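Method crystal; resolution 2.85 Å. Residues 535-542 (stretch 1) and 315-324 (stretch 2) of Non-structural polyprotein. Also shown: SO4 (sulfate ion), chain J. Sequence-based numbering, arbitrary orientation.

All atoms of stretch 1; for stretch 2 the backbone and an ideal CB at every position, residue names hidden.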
# COMPACT_ATOMS: atom_id res chain seq x y z
N THR A 535 -14.74 11.59 0.80
CA THR A 535 -14.20 12.40 1.89
C THR A 535 -13.92 11.59 3.15
O THR A 535 -13.06 11.95 3.94
CB THR A 535 -15.19 13.53 2.25
OG1 THR A 535 -15.26 14.46 1.16
CG2 THR A 535 -14.77 14.25 3.52
N THR A 536 -14.70 10.53 3.36
CA THR A 536 -14.58 9.72 4.57
C THR A 536 -13.76 8.43 4.46
O THR A 536 -13.48 7.79 5.48
CB THR A 536 -15.98 9.33 5.06
OG1 THR A 536 -16.60 8.45 4.11
CG2 THR A 536 -16.84 10.57 5.25
N LYS A 537 -13.33 8.04 3.25
CA LYS A 537 -12.66 6.74 3.09
C LYS A 537 -11.97 6.55 1.74
O LYS A 537 -12.11 7.37 0.83
CB LYS A 537 -13.69 5.63 3.33
CG LYS A 537 -14.90 5.70 2.41
CD LYS A 537 -15.89 4.57 2.67
CE LYS A 537 -17.14 4.71 1.78
NZ LYS A 537 -18.21 3.72 2.11
N GLY A 538 -11.27 5.41 1.60
CA GLY A 538 -10.50 5.11 0.40
C GLY A 538 -8.98 5.14 0.56
O GLY A 538 -8.45 5.26 1.67
N LYS A 539 -8.28 4.96 -0.56
CA LYS A 539 -6.82 4.93 -0.56
C LYS A 539 -6.22 6.33 -0.40
O LYS A 539 -6.85 7.34 -0.71
CB LYS A 539 -6.30 4.28 -1.84
CG LYS A 539 -6.45 5.14 -3.08
CD LYS A 539 -5.88 4.46 -4.31
CE LYS A 539 -6.95 3.70 -5.07
NZ LYS A 539 -6.46 3.34 -6.42
N LEU A 540 -4.99 6.38 0.10
CA LEU A 540 -4.35 7.63 0.51
C LEU A 540 -3.36 8.24 -0.50
O LEU A 540 -2.74 9.27 -0.22
CB LEU A 540 -3.68 7.42 1.86
CG LEU A 540 -4.69 7.15 2.98
CD1 LEU A 540 -4.01 6.66 4.24
CD2 LEU A 540 -5.52 8.40 3.28
N TYR A 541 -3.21 7.59 -1.65
CA TYR A 541 -2.29 8.06 -2.69
C TYR A 541 -2.95 7.97 -4.06
O TYR A 541 -3.61 6.99 -4.37
CB TYR A 541 -1.01 7.21 -2.69
CG TYR A 541 -0.39 6.99 -1.33
CD1 TYR A 541 0.49 7.91 -0.79
CD2 TYR A 541 -0.67 5.84 -0.59
CE1 TYR A 541 1.07 7.71 0.45
CE2 TYR A 541 -0.09 5.63 0.65
CZ TYR A 541 0.77 6.57 1.17
OH TYR A 541 1.35 6.37 2.41
N SER A 542 -2.77 8.99 -4.88
CA SER A 542 -3.29 8.94 -6.24
C SER A 542 -2.53 9.87 -7.18
O SER A 542 -1.97 10.87 -6.75
CB SER A 542 -4.77 9.30 -6.23
OG SER A 542 -5.36 9.03 -7.49
N UNK A 315 -13.55 -2.19 8.75
CA UNK A 315 -13.59 -0.76 9.04
C UNK A 315 -13.68 0.03 7.74
O UNK A 315 -13.25 -0.41 6.67
CB UNK A 315 -12.36 -0.33 9.84
N UNK A 316 -14.25 1.22 7.86
CA UNK A 316 -14.44 2.15 6.76
C UNK A 316 -13.25 3.12 6.71
O UNK A 316 -12.53 3.20 5.71
CB UNK A 316 -15.76 2.91 6.91
N UNK A 317 -13.09 3.86 7.79
CA UNK A 317 -12.16 4.98 7.87
C UNK A 317 -10.72 4.58 8.22
O UNK A 317 -9.86 5.46 8.34
CB UNK A 317 -12.67 5.98 8.91
N UNK A 318 -10.45 3.29 8.41
CA UNK A 318 -9.08 2.86 8.71
C UNK A 318 -8.12 3.39 7.65
O UNK A 318 -8.36 3.23 6.45
CB UNK A 318 -8.99 1.33 8.79
N UNK A 319 -7.03 4.01 8.08
CA UNK A 319 -6.07 4.55 7.13
C UNK A 319 -4.89 3.60 7.01
O UNK A 319 -4.03 3.56 7.88
CB UNK A 319 -5.60 5.94 7.55
N UNK A 320 -4.84 2.89 5.89
CA UNK A 320 -3.82 1.87 5.66
C UNK A 320 -2.75 2.39 4.71
O UNK A 320 -3.05 3.00 3.70
CB UNK A 320 -4.45 0.59 5.10
N UNK A 321 -1.49 2.13 5.05
CA UNK A 321 -0.38 2.47 4.16
C UNK A 321 0.54 1.26 4.05
O UNK A 321 0.74 0.55 5.03
CB UNK A 321 0.38 3.69 4.67
N UNK A 322 1.08 1.00 2.85
CA UNK A 322 1.83 -0.24 2.68
C UNK A 322 3.31 -0.17 3.05
O UNK A 322 4.11 -0.84 2.40
CB UNK A 322 1.71 -0.69 1.22
N UNK A 323 3.67 0.54 4.11
CA UNK A 323 5.07 0.68 4.46
C UNK A 323 5.54 -0.66 4.99
O UNK A 323 6.52 -1.25 4.50
CB UNK A 323 5.29 1.80 5.48
N UNK A 324 4.83 -1.13 6.00
CA UNK A 324 5.13 -2.40 6.64
C UNK A 324 5.09 -3.54 5.65
O UNK A 324 6.06 -4.26 5.48
CB UNK A 324 4.15 -2.67 7.78
S SO4 J . -18.42 11.88 0.23
O1 SO4 J . -19.84 12.11 0.04
O2 SO4 J . -17.72 12.14 -1.03
O3 SO4 J . -17.92 12.80 1.25
O4 SO4 J . -18.21 10.50 0.66

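Stretch 2 runs alongside stretch 1 in roughly the same direction, the touching parts 24° apart end to end, and no hydrogen bond joins them.

At position 315 nothing of stretch 1 lies within 5.5 Å of the ideal CB, so the visible atoms favour no particular side chain. The residue is Ser-315, whose OG accepts a weak hydrogen bond from the backbone N of the residue at 318 (3.4 Å).

Position 316 projects sideways, its ideal CB 4.6 Å from Lys-537 CD. An aliphatic or long polar chain could accompany the lysine methylenes. Arg-316 is found; its end leads away from stretch 1, and the closest contact belongs to its backbone, with O 3.6 Å from Lys-537 CB.

Position 317 has the closest backbone approach, its CA 5.1 Å from that of Lys-537. The ideal CB lies 4.0 Å from Thr-536 O, where a small donor or a compact branched side chain would fit. Thr-317 brings its methyl rather than its hydroxyl to this carbonyl: CG2 is 3.4 Å from Thr-536 O.

Position 318 points away from stretch 1 and could carry almost any residue; Arg-318 occupies it.

At 319 the ideal CB is 3.7 Å from Leu-540 CD1. An aliphatic chain, or a longer polar one with methylenes near its base, would suit. Gln-319 answers in the second way, its CB 3.8 Å from Leu-540 CD1 while its amide extends beyond.

The CB at 320 finds nothing of stretch 1 within 5.5 Å, leaving the choice open. The residue is Phe-320, which touches stretch 1 through its backbone, O lying 3.8 Å from Leu-540 CD1.

Position 321 has its ideal CB near two features, 3.6 Å from Tyr-541 OH and 5.3 Å from Leu-540 CD1. Small or branched side chains such as Ser, Thr or Val are plausible. Thr-321 places CG2 3.4 Å from Tyr-541 OH and 3.9 Å from Leu-540 CD1.

At 322 CB points sideways with nothing of stretch 1 within 5.5 Å; small polar residues, or proline given the phi of -87°, would fit equally well. Pro-322, the N-cap of the following helix, makes an apolar contact through CD, 4.1 Å from Tyr-541 CE2.

Position 323 also points sideways, with nothing of stretch 1 within 5.5 Å of the ideal CB; a longer side chain could reach the tyrosine hydroxyl. His-323 does so, placing CE1 3.4 Å from Tyr-541 OH, while its ND1 and Thr-321 OG1 share a 2.8 Å hydrogen bond in which either could be the donor.

Position 324 is out of reach of stretch 1, so almost any side chain would suit; it holds His-324.

Stretch 2 315-324: SRTRQFTPHH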
# COMPACT_ATOMS: atom_id res chain seq x y z
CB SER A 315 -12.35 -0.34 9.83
OG SER A 315 -12.34 1.06 10.05
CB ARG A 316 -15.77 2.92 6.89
CG ARG A 316 -16.27 3.30 8.30
CD ARG A 316 -16.63 2.15 9.25
NE ARG A 316 -16.71 2.59 10.64
CZ ARG A 316 -15.68 3.01 11.37
NH1 ARG A 316 -14.47 3.06 10.87
NH2 ARG A 316 -15.87 3.39 12.62
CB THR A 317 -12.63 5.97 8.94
OG1 THR A 317 -12.76 5.28 10.20
CG2 THR A 317 -13.98 6.56 8.57
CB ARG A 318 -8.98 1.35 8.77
CG ARG A 318 -7.54 0.82 8.63
CD ARG A 318 -7.22 -0.16 9.73
NE ARG A 318 -8.29 -1.14 9.82
CZ ARG A 318 -8.75 -1.66 10.96
NH1 ARG A 318 -8.25 -1.31 12.13
NH2 ARG A 318 -9.73 -2.54 10.91
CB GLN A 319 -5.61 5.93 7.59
CG GLN A 319 -6.74 6.93 7.67
CD GLN A 319 -6.33 8.29 8.21
OE1 GLN A 319 -5.41 8.40 9.03
NE2 GLN A 319 -7.02 9.33 7.77
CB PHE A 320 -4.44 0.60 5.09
CG PHE A 320 -3.43 -0.42 4.64
CD1 PHE A 320 -2.95 -1.38 5.53
CD2 PHE A 320 -2.96 -0.43 3.34
CE1 PHE A 320 -2.02 -2.32 5.13
CE2 PHE A 320 -2.02 -1.37 2.93
CZ PHE A 320 -1.55 -2.32 3.83
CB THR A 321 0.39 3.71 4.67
OG1 THR A 321 1.00 3.42 5.94
CG2 THR A 321 -0.57 4.89 4.83
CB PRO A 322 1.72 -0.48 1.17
CG PRO A 322 1.75 0.91 0.61
CD PRO A 322 0.99 1.77 1.59
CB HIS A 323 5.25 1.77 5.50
CG HIS A 323 4.87 3.13 5.01
ND1 HIS A 323 3.56 3.56 4.94
CD2 HIS A 323 5.63 4.17 4.58
CE1 HIS A 323 3.53 4.80 4.48
NE2 HIS A 323 4.77 5.19 4.25
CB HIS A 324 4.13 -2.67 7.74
CG HIS A 324 4.21 -4.05 8.29
ND1 HIS A 324 3.10 -4.86 8.42
CD2 HIS A 324 5.26 -4.78 8.74
CE1 HIS A 324 3.47 -6.03 8.92
NE2 HIS A 324 4.77 -6.00 9.13
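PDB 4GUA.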